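PDB 4CVU: beta-mannosidase from Trichoderma harzianum, which probably hydrolyses beta-mannosidic linkages, releasing mannose from the non-reducing ends of mannose-containing sugars. Local coordinates for residues Thr758-Pro764 against Val795-Asn799; Asp816-Ala820 against Asn855-Val859; Leu107-Asp113 against Leu152-Phe156. One frame throughout, in Å; residues are numbered along the deposited sequence.

Contact 1: Thr758-Pro764 against Val795-Asn799; sequences TSDLWEP and VGAIN. With NAG (2-acetamido-2-deoxy-beta-D-glucopyranose), chain K.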
# COMPACT_ATOMS: atom_id res chain seq x y z
N THR A 758 13.16 9.43 -44.29
CA THR A 758 14.35 8.65 -43.93
C THR A 758 14.02 7.18 -43.94
O THR A 758 12.97 6.80 -43.44
CB THR A 758 14.88 9.06 -42.53
OG1 THR A 758 15.25 10.44 -42.52
CG2 THR A 758 16.09 8.24 -42.14
N SER A 759 14.91 6.35 -44.49
CA SER A 759 14.64 4.92 -44.68
C SER A 759 15.83 4.10 -44.22
O SER A 759 16.95 4.46 -44.55
CB SER A 759 14.36 4.61 -46.16
OG SER A 759 14.37 3.22 -46.41
N ASP A 760 15.60 3.00 -43.50
CA ASP A 760 16.72 2.13 -43.13
C ASP A 760 16.89 0.88 -44.01
O ASP A 760 17.71 -0.02 -43.71
CB ASP A 760 16.64 1.75 -41.65
CG ASP A 760 15.55 0.75 -41.34
OD1 ASP A 760 14.76 0.36 -42.25
OD2 ASP A 760 15.48 0.38 -40.16
N LEU A 761 16.11 0.81 -45.08
CA LEU A 761 16.14 -0.33 -45.98
C LEU A 761 17.45 -0.33 -46.77
O LEU A 761 18.11 0.71 -46.91
CB LEU A 761 14.94 -0.29 -46.93
CG LEU A 761 13.57 -0.35 -46.27
CD1 LEU A 761 12.49 0.00 -47.29
CD2 LEU A 761 13.29 -1.70 -45.62
N TRP A 762 17.82 -1.51 -47.27
CA TRP A 762 19.11 -1.68 -47.97
C TRP A 762 19.00 -1.50 -49.49
O TRP A 762 19.88 -1.90 -50.24
CB TRP A 762 19.75 -3.03 -47.64
CG TRP A 762 20.01 -3.29 -46.14
CD1 TRP A 762 19.85 -2.39 -45.10
CD2 TRP A 762 20.50 -4.49 -45.55
NE1 TRP A 762 20.20 -2.98 -43.93
CE2 TRP A 762 20.58 -4.27 -44.16
CE3 TRP A 762 20.87 -5.75 -46.06
CZ2 TRP A 762 21.01 -5.27 -43.27
CZ3 TRP A 762 21.29 -6.73 -45.18
CH2 TRP A 762 21.36 -6.48 -43.80
N GLU A 763 17.92 -0.90 -49.94
CA GLU A 763 17.70 -0.57 -51.35
C GLU A 763 16.86 0.72 -51.41
O GLU A 763 16.11 1.02 -50.48
CB GLU A 763 16.96 -1.70 -52.06
CG GLU A 763 15.53 -1.89 -51.57
CD GLU A 763 14.90 -3.18 -52.04
OE1 GLU A 763 15.62 -4.21 -52.19
OE2 GLU A 763 13.67 -3.18 -52.25
N PRO A 764 17.01 1.50 -52.50
CA PRO A 764 16.12 2.64 -52.69
C PRO A 764 14.64 2.27 -52.62
O PRO A 764 14.27 1.14 -52.95
CB PRO A 764 16.51 3.17 -54.08
CG PRO A 764 17.50 2.21 -54.65
CD PRO A 764 18.08 1.46 -53.50
N VAL A 795 14.09 7.84 -52.02
CA VAL A 795 15.10 7.85 -50.96
C VAL A 795 16.05 6.68 -51.13
O VAL A 795 15.62 5.55 -51.36
CB VAL A 795 14.43 7.85 -49.57
CG1 VAL A 795 13.73 6.52 -49.27
CG2 VAL A 795 15.46 8.18 -48.50
N GLY A 796 17.35 6.97 -51.02
CA GLY A 796 18.39 5.96 -51.14
C GLY A 796 18.39 4.93 -50.02
O GLY A 796 17.73 5.09 -48.97
N ALA A 797 19.11 3.85 -50.24
CA ALA A 797 19.32 2.86 -49.21
C ALA A 797 19.99 3.49 -47.97
O ALA A 797 20.94 4.27 -48.09
CB ALA A 797 20.18 1.72 -49.75
N ILE A 798 19.50 3.12 -46.79
CA ILE A 798 19.98 3.68 -45.51
C ILE A 798 20.32 5.17 -45.65
O ILE A 798 21.45 5.57 -45.49
CB ILE A 798 21.18 2.87 -44.93
CG1 ILE A 798 20.84 1.38 -44.83
CG2 ILE A 798 21.51 3.39 -43.52
CD1 ILE A 798 21.99 0.50 -44.43
N ASN A 799 19.31 5.98 -45.93
CA ASN A 799 19.54 7.35 -46.36
C ASN A 799 18.32 8.23 -46.05
O ASN A 799 17.35 7.78 -45.47
CB ASN A 799 19.87 7.35 -47.85
CG ASN A 799 20.75 8.51 -48.29
OD1 ASN A 799 20.78 9.58 -47.68
ND2 ASN A 799 21.48 8.30 -49.39
C1 NAG K . 22.35 9.30 -50.01
C2 NAG K . 23.73 8.79 -50.45
C3 NAG K . 24.49 9.74 -51.40
C4 NAG K . 23.59 10.24 -52.52
C5 NAG K . 22.31 10.78 -51.89
C6 NAG K . 21.34 11.26 -52.95
C7 NAG K . 24.88 7.32 -48.87
C8 NAG K . 25.86 7.25 -47.74
N2 NAG K . 24.63 8.54 -49.33
O3 NAG K . 25.65 9.08 -51.91
O4 NAG K . 24.27 11.24 -53.26
O5 NAG K . 21.65 9.77 -51.15
O6 NAG K . 20.60 12.30 -52.36
O7 NAG K . 24.34 6.30 -49.33
O HOH W 1 15.61 3.31 -48.84
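S759 and N799 form an antiparallel hydrogen-bonded pair where strand 752-759 of the Ig/CBM-like domain ends beside the start of strand 799-807. S759 N donates to N799 O at 3.0 Å, nearly straight at 169°, and N799 N returns a more bent bond to S759 O. Beyond S759 and before N799 the chains are loop, yet they stay joined: I798 N donates to L761 O at 2.8 Å.

Among the side chains, the CB of A797 sits against the peptide joining W762 to E763, 3.4 Å from W762 C. I798 runs alongside W762, both pointing the same way, and I798 CD1 lies oblique to the indole, 3.7 Å from W762 CD1; H380 stacks on that indole. S759 holds OG anti to its own N (chi1 168°), which brings the hydroxyl to L761 N as an ST turn. The same OG lies 2.7 Å from a water that is also within hydrogen-bonding distance of E763 O and G796 O. The amide of N799 carries an N-linked NAG, ND2 to C1 1.5 Å.

Main-chain bonds and one water thus carry the polar part of the contact, to which the side chains add mostly apolar packing, while the glycan is fixed by a covalent bond.

Contact 2: Asp816-Ala820 against Asn855-Val859; sequences DTSDA and NQAKV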
# COMPACT_ATOMS: atom_id res chain seq x y z
N ASP A 816 -4.48 31.17 -37.90
CA ASP A 816 -4.15 31.11 -36.48
C ASP A 816 -3.30 29.87 -36.17
O ASP A 816 -3.77 28.72 -36.21
CB ASP A 816 -5.45 31.06 -35.67
CG ASP A 816 -5.22 31.20 -34.17
OD1 ASP A 816 -4.06 31.32 -33.70
OD2 ASP A 816 -6.24 31.18 -33.45
N THR A 817 -2.04 30.11 -35.82
CA THR A 817 -1.10 29.01 -35.57
C THR A 817 -1.46 28.23 -34.31
O THR A 817 -1.05 27.07 -34.18
CB THR A 817 0.35 29.51 -35.51
OG1 THR A 817 0.46 30.54 -34.54
CG2 THR A 817 0.77 30.06 -36.85
N SER A 818 -2.23 28.82 -33.41
CA SER A 818 -2.71 28.08 -32.25
C SER A 818 -4.02 27.36 -32.52
O SER A 818 -4.62 26.77 -31.64
CB SER A 818 -2.79 28.98 -31.01
OG SER A 818 -3.84 29.90 -31.14
N ASP A 819 -4.47 27.43 -33.76
CA ASP A 819 -5.65 26.71 -34.21
C ASP A 819 -5.28 26.03 -35.54
O ASP A 819 -5.90 26.27 -36.56
CB ASP A 819 -6.84 27.69 -34.35
CG ASP A 819 -8.19 26.99 -34.55
OD1 ASP A 819 -8.33 25.79 -34.23
OD2 ASP A 819 -9.12 27.66 -35.04
N ALA A 820 -4.20 25.23 -35.49
CA ALA A 820 -3.69 24.56 -36.68
C ALA A 820 -2.89 23.31 -36.38
O ALA A 820 -2.07 23.28 -35.48
CB ALA A 820 -2.83 25.53 -37.47
N ASN A 855 1.17 23.35 -25.21
CA ASN A 855 0.45 24.23 -24.27
C ASN A 855 -0.19 25.47 -24.87
O ASN A 855 -0.91 26.16 -24.18
CB ASN A 855 1.32 24.64 -23.04
CG ASN A 855 2.58 25.40 -23.42
OD1 ASN A 855 2.85 25.66 -24.59
ND2 ASN A 855 3.41 25.67 -22.42
N GLN A 856 0.10 25.76 -26.13
CA GLN A 856 -0.46 26.91 -26.80
C GLN A 856 -1.61 26.55 -27.74
O GLN A 856 -2.32 27.44 -28.22
CB GLN A 856 0.65 27.58 -27.60
CG GLN A 856 1.71 28.18 -26.68
CD GLN A 856 2.91 28.75 -27.42
OE1 GLN A 856 3.53 28.09 -28.27
NE2 GLN A 856 3.27 29.97 -27.05
N ALA A 857 -1.80 25.25 -28.00
CA ALA A 857 -2.81 24.79 -28.93
C ALA A 857 -4.21 24.97 -28.36
O ALA A 857 -4.51 24.47 -27.27
CB ALA A 857 -2.61 23.33 -29.27
N LYS A 858 -5.07 25.61 -29.14
CA LYS A 858 -6.45 25.84 -28.71
C LYS A 858 -7.37 24.61 -28.91
O LYS A 858 -8.33 24.65 -29.67
CB LYS A 858 -7.00 27.08 -29.44
CG LYS A 858 -7.98 27.89 -28.62
CD LYS A 858 -8.65 29.01 -29.43
CE LYS A 858 -9.94 28.58 -30.11
NZ LYS A 858 -9.70 27.78 -31.35
N VAL A 859 -7.07 23.51 -28.21
CA VAL A 859 -7.89 22.31 -28.28
C VAL A 859 -9.25 22.49 -27.59
O VAL A 859 -9.38 23.23 -26.60
CB VAL A 859 -7.19 21.06 -27.67
CG1 VAL A 859 -6.14 20.51 -28.63
CG2 VAL A 859 -6.55 21.37 -26.32
O HOH W 2 -10.50 25.20 -33.10
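K858 and D819 bring a lysine and a carboxylate together across two surface loops, one leading into strand 821-830 of the Ig/CBM-like domain and the other running on from a 3-10 turn towards strand 864-869. Two small turn motifs shape the contact: an Asx turn, in which D816 OD1 accepts from S818 N, and an inverse gamma turn centred on K858.

The two charged side chains cross at a slant. K858 sets out towards the other loop and then bends at its third and fourth torsions, which bring NZ beside the carboxylate of D819. The ammonium does not close on either oxygen: NZ stays 3.7 Å from D819 OD2, a long salt bridge whose attraction is probably modest in this open setting. A water bridges the pair, donating to D819 OD1 and accepting a weak bond from K858 NZ. D819 OD1 also takes the backbone N of L776, so the carboxylate is tied to the loop at L776 as well as facing the lysine.

S818 supplies the backbone bond between the loops. K858 N donates to S818 O at 2.8 Å and 166°, in the carbonyl plane, while K858 CB rests against the same oxygen. S818 CB packs against Q856 O at 3.2 Å. The hydroxyl of S818 takes the position between backbone N and carbonyl carbon (chi1 71°), from which it turns back to its own loop and D816. There S818 OG and S818 N approach D816 OD1 from the same face of the carboxylate, and OG donates to that oxygen at 2.9 Å on the syn side, 33° out of the plane.

Contact 3: Leu107-Asp113 against Leu152-Phe156; sequences LVFDGLD and LSINF. With NAG (2-acetamido-2-deoxy-beta-D-glucopyranose), chain C.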
# COMPACT_ATOMS: atom_id res chain seq x y z
N LEU A 107 31.81 -29.86 -5.79
CA LEU A 107 30.78 -28.83 -5.74
C LEU A 107 30.96 -27.95 -6.96
O LEU A 107 32.06 -27.45 -7.22
CB LEU A 107 30.91 -27.98 -4.47
CG LEU A 107 30.87 -28.71 -3.13
CD1 LEU A 107 31.06 -27.73 -1.98
CD2 LEU A 107 29.57 -29.46 -2.98
N VAL A 108 29.89 -27.76 -7.72
CA VAL A 108 29.92 -26.84 -8.85
C VAL A 108 28.87 -25.76 -8.64
O VAL A 108 27.69 -26.06 -8.53
CB VAL A 108 29.70 -27.55 -10.20
CG1 VAL A 108 29.83 -26.56 -11.34
CG2 VAL A 108 30.72 -28.68 -10.39
N PHE A 109 29.33 -24.51 -8.60
CA PHE A 109 28.47 -23.34 -8.35
C PHE A 109 28.51 -22.40 -9.54
O PHE A 109 29.55 -21.82 -9.85
CB PHE A 109 28.95 -22.57 -7.11
CG PHE A 109 28.85 -23.35 -5.82
CD1 PHE A 109 27.62 -23.65 -5.27
CD2 PHE A 109 30.00 -23.73 -5.13
CE1 PHE A 109 27.50 -24.33 -4.08
CE2 PHE A 109 29.90 -24.42 -3.93
CZ PHE A 109 28.65 -24.73 -3.41
N ASP A 110 27.39 -22.27 -10.23
CA ASP A 110 27.35 -21.38 -11.39
C ASP A 110 27.29 -19.89 -10.98
O ASP A 110 27.60 -18.99 -11.80
CB ASP A 110 26.20 -21.73 -12.33
CG ASP A 110 26.39 -23.06 -13.01
OD1 ASP A 110 27.42 -23.75 -12.80
OD2 ASP A 110 25.48 -23.45 -13.74
N GLY A 111 26.96 -19.62 -9.71
CA GLY A 111 27.04 -18.24 -9.21
C GLY A 111 26.74 -18.10 -7.73
O GLY A 111 25.71 -18.58 -7.25
N LEU A 112 27.66 -17.45 -7.02
CA LEU A 112 27.48 -17.15 -5.62
C LEU A 112 27.73 -15.66 -5.43
O LEU A 112 28.70 -15.12 -5.93
CB LEU A 112 28.43 -17.96 -4.74
CG LEU A 112 28.34 -19.48 -4.85
CD1 LEU A 112 29.57 -20.07 -4.22
CD2 LEU A 112 27.06 -20.03 -4.20
N ASP A 113 26.83 -14.99 -4.71
CA ASP A 113 26.79 -13.54 -4.66
C ASP A 113 26.96 -13.11 -3.23
O ASP A 113 26.06 -13.36 -2.41
CB ASP A 113 25.41 -13.07 -5.18
CG ASP A 113 25.28 -11.56 -5.26
OD1 ASP A 113 26.27 -10.80 -5.13
OD2 ASP A 113 24.14 -11.12 -5.50
N LEU A 152 26.15 -29.09 3.72
CA LEU A 152 26.76 -28.00 2.96
C LEU A 152 26.23 -26.68 3.49
O LEU A 152 25.01 -26.50 3.58
CB LEU A 152 26.40 -28.13 1.49
CG LEU A 152 26.83 -27.00 0.55
CD1 LEU A 152 28.33 -26.75 0.59
CD2 LEU A 152 26.38 -27.37 -0.85
N SER A 153 27.13 -25.78 3.87
CA SER A 153 26.74 -24.47 4.30
C SER A 153 27.55 -23.42 3.57
O SER A 153 28.73 -23.66 3.27
CB SER A 153 26.88 -24.29 5.81
OG SER A 153 28.21 -24.06 6.18
N ILE A 154 26.91 -22.29 3.29
CA ILE A 154 27.52 -21.19 2.58
C ILE A 154 27.26 -19.88 3.33
O ILE A 154 26.14 -19.33 3.32
CB ILE A 154 26.98 -21.08 1.13
CG1 ILE A 154 26.89 -22.47 0.49
CG2 ILE A 154 27.88 -20.18 0.30
CD1 ILE A 154 26.22 -22.46 -0.87
N ASN A 155 28.27 -19.39 4.01
CA ASN A 155 28.14 -18.20 4.84
C ASN A 155 28.49 -16.97 4.01
O ASN A 155 29.65 -16.78 3.68
CB ASN A 155 29.03 -18.34 6.07
CG ASN A 155 28.92 -17.17 7.02
OD1 ASN A 155 28.23 -16.20 6.76
ND2 ASN A 155 29.62 -17.26 8.15
N PHE A 156 27.48 -16.17 3.65
CA PHE A 156 27.63 -14.99 2.80
C PHE A 156 27.90 -13.72 3.61
O PHE A 156 27.17 -13.42 4.55
CB PHE A 156 26.39 -14.76 1.92
CG PHE A 156 26.15 -15.83 0.89
CD1 PHE A 156 26.73 -15.75 -0.37
CD2 PHE A 156 25.33 -16.92 1.17
CE1 PHE A 156 26.51 -16.75 -1.32
CE2 PHE A 156 25.10 -17.90 0.22
CZ PHE A 156 25.69 -17.82 -1.02
C1 NAG C . 30.77 -13.26 7.15
C2 NAG C . 31.55 -14.09 8.20
C3 NAG C . 33.04 -14.03 7.92
C4 NAG C . 33.37 -14.34 6.46
C5 NAG C . 32.45 -13.56 5.49
C6 NAG C . 32.63 -14.00 4.02
C7 NAG C . 30.47 -14.25 10.37
C8 NAG C . 30.24 -13.70 11.74
N2 NAG C . 31.29 -13.60 9.55
O3 NAG C . 33.69 -14.95 8.78
O4 NAG C . 34.72 -13.97 6.23
O5 NAG C . 31.08 -13.71 5.85
O6 NAG C . 32.09 -15.29 3.78
O7 NAG C . 29.90 -15.27 10.03
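L152 and L107 open a line of apolar contacts between the two sheets of a beta-sandwich, the galactose-binding-like domain. Strand 152-156 belongs to one sheet and strand 103-109 to the other; the axes of 107-109 and 152-156 pass 11.6 Å apart at 39°, a spacing filled by side chains.

The side chains of L152 and L107 slide past each other in opposite directions, their CD1 atoms 3.9 Å apart. The other branch of L152, CD2, comes to the edge of the F109 ring near its plane, 4.3 Å from CZ. Two residues on, I154 and F109 approach from opposite directions. The extended chain of I154 (chi2 173°) puts its CD1 obliquely beside the ring, 3.9 Å from F109 CE1, and the same methyl lies near L112 CD2. The alternation of the strand turns N155 to the other face, where its ND2 donates to O7 of a protein-linked NAG at 2.8 Å, nearly straight at 168°; the sugar's O6 in turn donates to N155 O. N86 holds the remaining amide oxygen of N155.

F156 returns to the interior. Its side chain crosses that of L112 at about a right angle, with L112 CD2 at the ring edge, 4.1 Å from CZ. Along another part of the ring, the carbonyl oxygen of D113 approaches obliquely, with D113 O 3.2 Å from F156 CD1.

In the fold
The three contacts show how chemistry follows position in a multidomain beta-rich enzyme. Contact 3 is wholly buried and joins two sheets of the galactose-binding-like sandwich chiefly through apolar side chains. Contact 1 and the 816-820 loop of contact 2 both belong to the Ig/CBM-like domain. Contact 1, partly buried, relies on main-chain pairing, with a water among its loops. Contact 2 is a surface meeting of two loops, held by one backbone bond and a loose charge pair. Contacts 1 and 3 both border glycans, but one bears the covalent attachment and the other hydrogen-bonds a sugar. Contact 3 lies about 52 Å from contact 1 and 64 Å from contact 2, centre to centre, across the chain's centre from both.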